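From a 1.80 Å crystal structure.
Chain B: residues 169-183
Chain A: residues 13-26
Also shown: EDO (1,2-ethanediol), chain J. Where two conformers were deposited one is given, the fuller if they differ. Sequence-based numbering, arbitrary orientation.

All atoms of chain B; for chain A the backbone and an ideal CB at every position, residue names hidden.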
ATOM      1  N   SER B 169      33.777  18.625  21.777  1.00 16.60           N
ATOM      2  CA  SER B 169      32.379  18.910  22.078  1.00 16.87           C
ATOM      3  C   SER B 169      31.644  17.618  22.411  1.00 17.19           C
ATOM      4  O   SER B 169      32.167  16.512  22.217  1.00 15.57           O
ATOM      5  CB  SER B 169      31.668  19.530  20.875  1.00 17.06           C
ATOM      6  OG  SER B 169      31.578  18.611  19.800  1.00 16.88           O
ATOM      7  N   SER B 170      30.417  17.764  22.875  1.00 17.60           N
ATOM      8  CA  SER B 170      29.590  16.592  23.148  1.00 19.06           C
ATOM      9  C   SER B 170      29.289  15.840  21.861  1.00 18.54           C
ATOM     10  O   SER B 170      29.276  14.608  21.891  1.00 19.17           O
ATOM     11  CB  SER B 170      28.290  16.949  23.882  1.00 20.11           C
ATOM     12  OG  SER B 170      28.628  17.400  25.183  1.00 31.28           O
ATOM     13  N   GLU B 171      29.042  16.549  20.752  1.00 17.57           N
ATOM     14  CA  GLU B 171      28.745  15.859  19.505  0.50 18.51           C
ATOM     15  C   GLU B 171      29.977  15.149  18.962  1.00 16.90           C
ATOM     16  O   GLU B 171      29.851  14.083  18.380  1.00 16.15           O
ATOM     17  CB  GLU B 171      28.096  16.784  18.473  0.50 18.11           C
ATOM     18  CG  GLU B 171      26.647  17.136  18.864  0.50 18.32           C
ATOM     19  CD  GLU B 171      25.927  18.016  17.853  0.50 20.22           C
ATOM     20  OE1 GLU B 171      26.570  18.492  16.890  0.50 25.89           O
ATOM     21  OE2 GLU B 171      24.714  18.254  18.031  0.50 18.57           O
ATOM     22  N   LYS B 172      31.157  15.746  19.164  1.00 15.85           N
ATOM     23  CA  LYS B 172      32.416  15.137  18.714  1.00 15.04           C
ATOM     24  C   LYS B 172      32.671  13.857  19.502  1.00 14.74           C
ATOM     25  O   LYS B 172      33.059  12.871  18.906  1.00 15.24           O
ATOM     26  CB  LYS B 172      33.601  16.102  18.825  1.00 16.61           C
ATOM     27  CG  LYS B 172      34.955  15.518  18.354  1.00 17.31           C
ATOM     28  CD  LYS B 172      34.988  15.194  16.855  1.00 17.49           C
ATOM     29  CE  LYS B 172      36.366  14.657  16.432  1.00 20.33           C
ATOM     30  NZ  LYS B 172      36.380  14.103  15.031  1.00 19.76           N
ATOM     31  N   TYR B 173      32.420  13.871  20.816  1.00 14.97           N
ATOM     32  CA  TYR B 173      32.469  12.652  21.641  1.00 14.55           C
ATOM     33  C   TYR B 173      31.551  11.596  21.007  1.00 14.68           C
ATOM     34  O   TYR B 173      31.981  10.505  20.701  1.00 14.23           O
ATOM     35  CB  TYR B 173      32.033  12.933  23.090  1.00 15.06           C
ATOM     36  CG  TYR B 173      31.989  11.694  23.976  1.00 14.54           C
ATOM     37  CD1 TYR B 173      30.865  10.878  24.010  1.00 14.44           C
ATOM     38  CD2 TYR B 173      33.071  11.338  24.766  1.00 14.16           C
ATOM     39  CE1 TYR B 173      30.827   9.733  24.802  1.00 16.12           C
ATOM     40  CE2 TYR B 173      33.032  10.195  25.570  1.00 16.81           C
ATOM     41  CZ  TYR B 173      31.908   9.397  25.569  1.00 15.49           C
ATOM     42  OH  TYR B 173      31.874   8.255  26.357  1.00 17.34           O
ATOM     43  N   ASN B 174      30.284  11.928  20.817  1.00 14.13           N
ATOM     44  CA  ASN B 174      29.325  11.021  20.185  1.00 14.16           C
ATOM     45  C   ASN B 174      29.796  10.481  18.808  1.00 12.38           C
ATOM     46  O   ASN B 174      29.633   9.316  18.483  1.00 11.32           O
ATOM     47  CB  ASN B 174      27.987  11.750  19.988  1.00 14.26           C
ATOM     48  CG  ASN B 174      26.935  10.848  19.403  1.00 19.92           C
ATOM     49  OD1 ASN B 174      26.604  10.942  18.216  1.00 26.56           O
ATOM     50  ND2 ASN B 174      26.460   9.920  20.209  1.00 17.12           N
ATOM     51  N   GLU B 175      30.352  11.344  17.987  1.00 12.07           N
ATOM     52  CA  GLU B 175      30.856  10.920  16.687  1.00 14.02           C
ATOM     53  C   GLU B 175      31.977   9.867  16.820  1.00 14.32           C
ATOM     54  O   GLU B 175      32.017   8.906  16.054  1.00 14.50           O
ATOM     55  CB  GLU B 175      31.408  12.100  15.932  1.00 15.04           C
ATOM     56  CG  GLU B 175      31.975  11.749  14.577  1.00 22.13           C
ATOM     57  CD  GLU B 175      32.413  12.954  13.763  1.00 28.96           C
ATOM     58  OE1 GLU B 175      32.374  14.093  14.274  1.00 33.15           O
ATOM     59  OE2 GLU B 175      32.825  12.742  12.598  1.00 30.79           O
ATOM     60  N   GLU B 176      32.910  10.104  17.749  1.00 12.64           N
ATOM     61  CA  GLU B 176      34.004   9.150  17.998  1.00 11.92           C
ATOM     62  C   GLU B 176      33.480   7.825  18.556  1.00 11.33           C
ATOM     63  O   GLU B 176      33.936   6.758  18.127  1.00  8.85           O
ATOM     64  CB  GLU B 176      35.090   9.752  18.877  1.00 12.31           C
ATOM     65  CG  GLU B 176      35.807  10.933  18.226  1.00 11.95           C
ATOM     66  CD  GLU B 176      36.331  10.664  16.818  1.00 15.52           C
ATOM     67  OE1 GLU B 176      37.039   9.664  16.610  1.00 14.94           O
ATOM     68  OE2 GLU B 176      36.066  11.479  15.915  1.00 19.17           O
ATOM     69  N   ILE B 177      32.510   7.879  19.468  1.00 10.83           N
ATOM     70  CA  ILE B 177      31.890   6.622  19.931  1.00 10.58           C
ATOM     71  C   ILE B 177      31.296   5.853  18.747  1.00 11.20           C
ATOM     72  O   ILE B 177      31.466   4.647  18.652  1.00 10.93           O
ATOM     73  CB  ILE B 177      30.797   6.858  20.964  1.00 11.68           C
ATOM     74  CG1 ILE B 177      31.400   7.432  22.258  1.00 13.82           C
ATOM     75  CG2 ILE B 177      30.030   5.560  21.226  1.00 14.48           C
ATOM     76  CD1 ILE B 177      32.484   6.614  22.881  1.00 11.50           C
ATOM     77  N   ASN B 178      30.625   6.558  17.848  1.00 11.65           N
ATOM     78  CA  ASN B 178      30.020   5.919  16.674  1.00 12.30           C
ATOM     79  C   ASN B 178      31.056   5.329  15.688  1.00 11.46           C
ATOM     80  O   ASN B 178      30.803   4.276  15.122  1.00  8.48           O
ATOM     81  CB  ASN B 178      28.972   6.826  16.044  1.00 13.45           C
ATOM     82  CG  ASN B 178      27.637   6.751  16.808  1.00 16.99           C
ATOM     83  OD1 ASN B 178      26.920   5.744  16.723  1.00 15.83           O
ATOM     84  ND2 ASN B 178      27.336   7.771  17.588  1.00 21.76           N
ATOM     85  N   LYS B 179      32.216   5.974  15.536  1.00  8.34           N
ATOM     86  CA  LYS B 179      33.321   5.397  14.722  1.00  9.69           C
ATOM     87  C   LYS B 179      33.859   4.096  15.342  1.00  9.42           C
ATOM     88  O   LYS B 179      34.105   3.104  14.650  1.00  9.38           O
ATOM     89  CB  LYS B 179      34.467   6.404  14.566  1.00 10.49           C
ATOM     90  CG  LYS B 179      34.112   7.591  13.766  1.00 10.31           C
ATOM     91  CD  LYS B 179      35.367   8.481  13.659  1.00 15.35           C
ATOM     92  CE  LYS B 179      35.117   9.669  12.803  1.00 20.29           C
ATOM     93  NZ  LYS B 179      36.212  10.610  12.999  1.00 16.91           N
ATOM     94  N   ILE B 180      34.040   4.097  16.658  1.00 11.65           N
ATOM     95  CA  ILE B 180      34.480   2.913  17.399  1.00 10.11           C
ATOM     96  C   ILE B 180      33.437   1.822  17.208  1.00 10.23           C
ATOM     97  O   ILE B 180      33.777   0.677  16.940  1.00  9.98           O
ATOM     98  CB  ILE B 180      34.678   3.223  18.906  1.00 10.29           C
ATOM     99  CG1 ILE B 180      35.867   4.170  19.109  1.00  9.33           C
ATOM    100  CG2 ILE B 180      34.883   1.974  19.713  1.00 10.32           C
ATOM    101  CD1 ILE B 180      35.955   4.766  20.546  1.00  9.67           C
ATOM    102  N   LEU B 181      32.158   2.177  17.302  1.00  9.52           N
ATOM    103  CA  LEU B 181      31.080   1.187  17.089  1.00  9.42           C
ATOM    104  C   LEU B 181      31.108   0.626  15.661  1.00  9.21           C
ATOM    105  O   LEU B 181      30.845  -0.556  15.436  1.00 10.17           O
ATOM    106  CB  LEU B 181      29.709   1.791  17.433  1.00  8.87           C
ATOM    107  CG  LEU B 181      29.425   1.982  18.919  1.00 10.54           C
ATOM    108  CD1 LEU B 181      28.098   2.767  19.118  1.00 11.41           C
ATOM    109  CD2 LEU B 181      29.375   0.615  19.663  1.00  8.29           C
ATOM    110  N   ASP B 182      31.451   1.472  14.704  1.00  9.57           N
ATOM    111  CA  ASP B 182      31.595   1.045  13.313  1.00 11.29           C
ATOM    112  C   ASP B 182      32.737   0.004  13.179  1.00 11.70           C
ATOM    113  O   ASP B 182      32.594  -0.915  12.389  1.00 14.86           O
ATOM    114  CB  ASP B 182      31.926   2.209  12.368  1.00 12.27           C
ATOM    115  CG  ASP B 182      30.751   3.129  12.053  1.00 17.11           C
ATOM    116  OD1 ASP B 182      29.576   2.789  12.258  1.00 14.54           O
ATOM    117  OD2 ASP B 182      31.044   4.215  11.507  1.00 17.88           O
ATOM    118  N   ALA B 183      33.824   0.123  13.953  1.00 10.12           N
ATOM    119  CA  ALA B 183      34.917  -0.869  13.939  1.00 10.08           C
ATOM    120  C   ALA B 183      34.459  -2.160  14.627  1.00 10.27           C
ATOM    121  O   ALA B 183      34.651  -3.280  14.131  1.00 11.22           O
ATOM    122  CB  ALA B 183      36.159  -0.301  14.668  1.00 11.02           C
TER
ATOM    123  N   UNK A  13      22.733  -0.624  21.199  1.00  8.14           N
ATOM    124  CA  UNK A  13      23.759   0.320  21.644  1.00  6.38           C
ATOM    125  C   UNK A  13      23.688   1.632  20.865  1.00  7.22           C
ATOM    126  O   UNK A  13      23.918   2.711  21.432  1.00  9.26           O
ATOM    127  CB  UNK A  13      25.149  -0.301  21.494  1.00  6.38           C
ATOM    128  N   UNK A  14      23.335   1.563  19.581  1.00  7.63           N
ATOM    129  CA  UNK A  14      23.173   2.779  18.763  1.00  7.25           C
ATOM    130  C   UNK A  14      21.987   3.599  19.276  1.00  8.85           C
ATOM    131  O   UNK A  14      22.070   4.828  19.344  1.00  8.26           O
ATOM    132  CB  UNK A  14      22.972   2.420  17.289  1.00  7.25           C
ATOM    133  N   UNK A  15      20.909   2.931  19.674  1.00  8.27           N
ATOM    134  CA  UNK A  15      19.730   3.643  20.171  1.00  9.02           C
ATOM    135  C   UNK A  15      20.020   4.343  21.484  1.00  8.88           C
ATOM    136  O   UNK A  15      19.656   5.497  21.661  1.00 11.37           O
ATOM    137  CB  UNK A  15      18.556   2.678  20.346  1.00  9.02           C
ATOM    138  N   UNK A  16      20.746   3.672  22.374  1.00  8.01           N
ATOM    139  CA  UNK A  16      21.138   4.280  23.626  1.00  9.29           C
ATOM    140  C   UNK A  16      22.027   5.490  23.398  1.00  8.68           C
ATOM    141  O   UNK A  16      21.878   6.467  24.087  1.00  9.70           O
ATOM    142  CB  UNK A  16      21.853   3.257  24.511  1.00  9.29           C
ATOM    143  N   UNK A  17      22.971   5.429  22.462  1.00  8.42           N
ATOM    144  CA  UNK A  17      23.841   6.608  22.203  1.00 10.50           C
ATOM    145  C   UNK A  17      23.067   7.759  21.581  1.00  9.95           C
ATOM    146  O   UNK A  17      23.344   8.915  21.876  1.00  9.55           O
ATOM    147  CB  UNK A  17      25.001   6.225  21.282  1.00 10.50           C
ATOM    148  N   UNK A  18      22.109   7.440  20.715  1.00  9.74           N
ATOM    149  CA  UNK A  18      21.200   8.453  20.161  1.00  9.56           C
ATOM    150  C   UNK A  18      20.415   9.201  21.264  1.00  8.72           C
ATOM    151  O   UNK A  18      20.298  10.426  21.258  1.00 11.42           O
ATOM    152  CB  UNK A  18      20.222   7.790  19.189  1.00  9.56           C
ATOM    153  N   UNK A  19      19.892   8.458  22.209  1.00  8.62           N
ATOM    154  CA  UNK A  19      19.207   9.033  23.345  1.00  9.00           C
ATOM    155  C   UNK A  19      20.184   9.951  24.083  1.00  9.31           C
ATOM    156  O   UNK A  19      19.831  11.078  24.391  1.00 10.09           O
ATOM    157  CB  UNK A  19      18.660   7.942  24.268  1.00  9.00           C
ATOM    158  N   UNK A  20      21.408   9.476  24.338  1.00  9.52           N
ATOM    159  CA  UNK A  20      22.398  10.286  25.035  0.50 10.79           C
ATOM    160  C   UNK A  20      22.773  11.569  24.278  1.00 11.78           C
ATOM    161  O   UNK A  20      23.050  12.590  24.888  1.00 14.87           O
ATOM    162  CB  UNK A  20      23.656   9.450  25.281  0.50 10.79           C
ATOM    163  N   UNK A  21      22.758  11.534  22.954  1.00 11.58           N
ATOM    164  CA  UNK A  21      23.113  12.717  22.144  1.00 12.05           C
ATOM    165  C   UNK A  21      21.960  13.702  21.876  1.00 11.59           C
ATOM    166  O   UNK A  21      22.190  14.795  21.318  1.00 12.27           O
ATOM    167  CB  UNK A  21      23.671  12.246  20.799  1.00 12.05           C
ATOM    168  N   UNK A  22      20.736  13.345  22.288  1.00 10.31           N
ATOM    169  CA  UNK A  22      19.545  14.110  21.927  1.00 12.33           C
ATOM    170  C   UNK A  22      19.575  15.562  22.397  1.00 12.48           C
ATOM    171  O   UNK A  22      19.210  16.444  21.627  1.00 11.73           O
ATOM    172  CB  UNK A  22      18.306  13.422  22.504  1.00 12.33           C
ATOM    173  N   UNK A  23      19.940  15.823  23.658  1.00 10.48           N
ATOM    174  CA  UNK A  23      19.970  17.231  24.125  1.00 12.83           C
ATOM    175  C   UNK A  23      20.849  18.123  23.240  1.00 12.68           C
ATOM    176  O   UNK A  23      20.508  19.245  22.931  1.00 13.32           O
ATOM    177  CB  UNK A  23      20.478  17.293  25.567  1.00 12.83           C
ATOM    178  N   UNK A  24      21.959  17.589  22.766  1.00 13.53           N
ATOM    179  CA  UNK A  24      22.833  18.331  21.911  1.00 14.17           C
ATOM    180  C   UNK A  24      22.271  18.406  20.490  1.00 13.43           C
ATOM    181  O   UNK A  24      22.155  19.489  19.910  1.00 11.28           O
ATOM    182  CB  UNK A  24      24.227  17.701  21.912  1.00 14.17           C
ATOM    183  N   UNK A  25      21.861  17.268  19.934  1.00 12.14           N
ATOM    184  CA  UNK A  25      21.377  17.241  18.550  1.00 11.74           C
ATOM    185  C   UNK A  25      20.186  18.167  18.256  1.00 11.29           C
ATOM    186  O   UNK A  25      20.184  18.839  17.226  1.00 10.57           O
ATOM    187  CB  UNK A  25      20.983  15.806  18.193  1.00 11.74           C
ATOM    188  N   UNK A  26      19.182  18.154  19.145  1.00 11.25           N
ATOM    189  CA  UNK A  26      17.918  18.910  18.976  1.00 10.79           C
ATOM    190  C   UNK A  26      17.865  20.286  19.661  1.00  9.88           C
ATOM    191  O   UNK A  26      16.841  20.937  19.665  1.00  9.55           O
ATOM    192  CB  UNK A  26      16.762  18.064  19.514  1.00 10.79           C
TER
HETATM  193  C1  EDO J 354      27.602  20.227  20.412  1.00 42.90           C
HETATM  194  O1  EDO J 354      27.980  19.214  21.352  1.00 26.51           O
HETATM  195  C2  EDO J 354      28.744  20.474  19.466  1.00 40.60           C
HETATM  196  O2  EDO J 354      28.240  20.876  18.199  1.00 50.48           O

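The two helices run nearly antiparallel, at 156° with axes 9.9 Å apart, so position 13 of chain A lies near the C-terminal end of the chain B stretch and position 24 near its start.

Position 13 points its CB toward chain B, 4.7 Å from B:Leu181 CD2. A small or medium apolar side chain would suit. It is A:Val13, whose CG1 lies 4.0 Å from B:Leu181 CD2.

At position 14 the CA-to-CB bond runs sideways, and the ideal CB lies 5.2 Å from B:Asn178 OD1, with the carboxylate of B:Asp182 farther on. Acceptors at that range call for a long donor, lysine or arginine. The residue is A:Arg14. Its NH1 donates to B:Asn178 OD1 at 2.9 Å, and its NH2 forms a salt bridge with B:Asp182 OD1, also 2.9 Å. Both acceptors sit at the guanidinium edge, while B:Leu181 CB covers one face, 3.4 Å from A:Arg14 CZ. B:Asn178 is held ready, since its ND2 donates to B:Asn174 O, leaving OD1 for the arginine.

Positions 15 and 16 are out of reach of chain B, which sets no rule for them; they are selenomethionine A:Met15 and A:Arg16.

Position 17 points toward chain B, its ideal CB 4.1 Å from B:Asn174 ND2 and 5.1 Å from B:Ile177 CG2. An acceptor, such as glutamine or glutamate, or a medium apolar chain could fit. A:Glu17 is found. Water 1 donates to its OE1 (3.1 Å) and accepts from B:Asn174 ND2 (2.8 Å), while its CD packs 4.0 Å from B:Ile177 CG2.

Position 18 faces away, and 19 is out of reach: A:Ile18 and A:Ile19. Position 20 points toward chain B but finds nothing within 5.5 Å of its ideal CB, so many residues would do; it is A:Ser20.

Position 21 brings its ideal CB to 3.7 Å from B:Asn174 ND2, and its CA is 6.7 Å from the CA of B:Asn174. Such closeness favours small or compact polar residues: alanine, serine, asparagine. A:Asn21 places ND2 3.5 Å from B:Asn174 OD1 and OD1 3.8 Å from B:Glu171 CG.

Positions 22 and 23 are out of reach, and are A:Ala22 and A:Asp23.

Position 24 has its ideal CB 3.9 Å from B:Glu171 CG, so glycine, alanine or serine is the natural choice. A:Ser24 sets OG 3.2 Å from that CG and 2.9 Å from ethanediol O1, which accepts from B:Glu171 N.

Position 25 runs sideways past B:Glu171 OE2, leaving a broad choice. A:Leu25 brings CD1 to 4.3 Å from that oxygen, and the oxygen of water 3 lies 3.0 Å from A:Leu25 O and 2.9 Å from B:Glu171 OE2, bridging the two.

Position 26 leaves helical angles and faces away; it is A:Phe26.

Chain A 13-26: VRMREIISNADSLF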
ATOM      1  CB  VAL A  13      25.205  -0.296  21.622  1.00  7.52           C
ATOM      2  CG1 VAL A  13      25.631  -0.582  20.169  1.00  4.56           C
ATOM      3  CG2 VAL A  13      26.192   0.667  22.350  1.00  8.11           C
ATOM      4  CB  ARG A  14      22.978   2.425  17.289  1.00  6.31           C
ATOM      5  CG  ARG A  14      24.166   1.731  16.643  1.00 10.13           C
ATOM      6  CD  ARG A  14      25.394   2.624  16.456  1.00 10.90           C
ATOM      7  NE  ARG A  14      26.405   1.839  15.758  1.00  7.96           N
ATOM      8  CZ  ARG A  14      27.398   2.325  15.026  1.00  9.50           C
ATOM      9  NH1 ARG A  14      27.627   3.623  14.910  1.00  9.78           N
ATOM     10  NH2 ARG A  14      28.181   1.486  14.395  1.00 11.83           N
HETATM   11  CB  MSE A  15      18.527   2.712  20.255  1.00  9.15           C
HETATM   12  CG  MSE A  15      17.963   2.336  18.914  1.00  7.89           C
HETATM   13 SE   MSE A  15      16.351   1.189  19.114  0.75 15.57          SE
HETATM   14  CE  MSE A  15      15.212   2.453  20.086  1.00 14.60           C
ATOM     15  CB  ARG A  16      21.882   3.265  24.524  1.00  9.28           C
ATOM     16  CG  ARG A  16      21.007   2.072  24.911  1.00  9.87           C
ATOM     17  CD  ARG A  16      21.746   1.125  25.863  1.00 11.16           C
ATOM     18  NE  ARG A  16      20.874   0.042  26.324  1.00 15.46           N
ATOM     19  CZ  ARG A  16      20.844  -1.208  25.868  1.00 16.27           C
ATOM     20  NH1 ARG A  16      21.643  -1.634  24.905  1.00 18.07           N
ATOM     21  NH2 ARG A  16      19.998  -2.071  26.418  1.00 14.13           N
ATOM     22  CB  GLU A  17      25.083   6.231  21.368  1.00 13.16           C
ATOM     23  CG  GLU A  17      26.112   5.366  22.157  1.00 19.60           C
ATOM     24  CD  GLU A  17      26.739   6.064  23.376  1.00 20.25           C
ATOM     25  OE1 GLU A  17      26.970   7.291  23.343  1.00 34.53           O
ATOM     26  OE2 GLU A  17      26.999   5.373  24.395  1.00 33.24           O
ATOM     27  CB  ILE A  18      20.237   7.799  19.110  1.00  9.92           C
ATOM     28  CG1 ILE A  18      21.030   7.483  17.837  1.00 12.27           C
ATOM     29  CG2 ILE A  18      19.085   8.764  18.775  1.00 11.65           C
ATOM     30  CD1 ILE A  18      20.280   6.595  16.809  1.00  8.44           C
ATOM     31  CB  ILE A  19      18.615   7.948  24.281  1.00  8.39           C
ATOM     32  CG1 ILE A  19      17.381   7.280  23.648  1.00  6.53           C
ATOM     33  CG2 ILE A  19      18.183   8.562  25.595  1.00  8.16           C
ATOM     34  CD1 ILE A  19      16.927   5.997  24.327  1.00 10.25           C
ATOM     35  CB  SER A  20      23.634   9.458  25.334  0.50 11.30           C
ATOM     36  OG  SER A  20      23.281   8.403  26.200  0.50 14.86           O
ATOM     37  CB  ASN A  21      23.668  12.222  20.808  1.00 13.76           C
ATOM     38  CG  ASN A  21      24.415  13.286  20.046  1.00 17.15           C
ATOM     39  OD1 ASN A  21      25.263  14.013  20.616  1.00 15.89           O
ATOM     40  ND2 ASN A  21      24.122  13.392  18.744  1.00 11.68           N
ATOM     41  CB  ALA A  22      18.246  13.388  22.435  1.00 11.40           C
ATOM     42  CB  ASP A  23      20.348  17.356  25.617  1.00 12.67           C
ATOM     43  CG  ASP A  23      19.274  16.846  26.564  1.00 16.24           C
ATOM     44  OD1 ASP A  23      18.100  16.650  26.152  1.00 16.41           O
ATOM     45  OD2 ASP A  23      19.611  16.653  27.771  1.00 15.78           O
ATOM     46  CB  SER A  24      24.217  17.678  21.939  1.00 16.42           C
ATOM     47  OG  SER A  24      25.131  18.517  21.302  1.00 25.25           O
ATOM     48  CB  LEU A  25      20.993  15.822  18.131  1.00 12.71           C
ATOM     49  CG  LEU A  25      20.626  15.631  16.655  1.00  9.40           C
ATOM     50  CD1 LEU A  25      21.823  15.948  15.757  1.00  8.40           C
ATOM     51  CD2 LEU A  25      20.157  14.202  16.411  1.00  9.94           C
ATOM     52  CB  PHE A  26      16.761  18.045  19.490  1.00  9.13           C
ATOM     53  CG  PHE A  26      16.617  16.744  18.755  1.00 10.73           C
ATOM     54  CD1 PHE A  26      16.057  16.717  17.482  1.00  8.72           C
ATOM     55  CD2 PHE A  26      17.030  15.540  19.327  1.00  9.38           C
ATOM     56  CE1 PHE A  26      15.922  15.514  16.781  1.00  8.44           C
ATOM     57  CE2 PHE A  26      16.912  14.331  18.626  1.00 10.11           C
ATOM     58  CZ  PHE A  26      16.332  14.328  17.347  1.00 12.13           C
TER
HETATM   59  O   HOH W   1      27.277  10.306  22.816  1.00 29.99           O
HETATM   60  O   HOH W   2      28.952   7.142  26.063  1.00 40.34           O
HETATM   61  O   HOH W   3      22.920  19.825  16.370  1.00 36.19           O
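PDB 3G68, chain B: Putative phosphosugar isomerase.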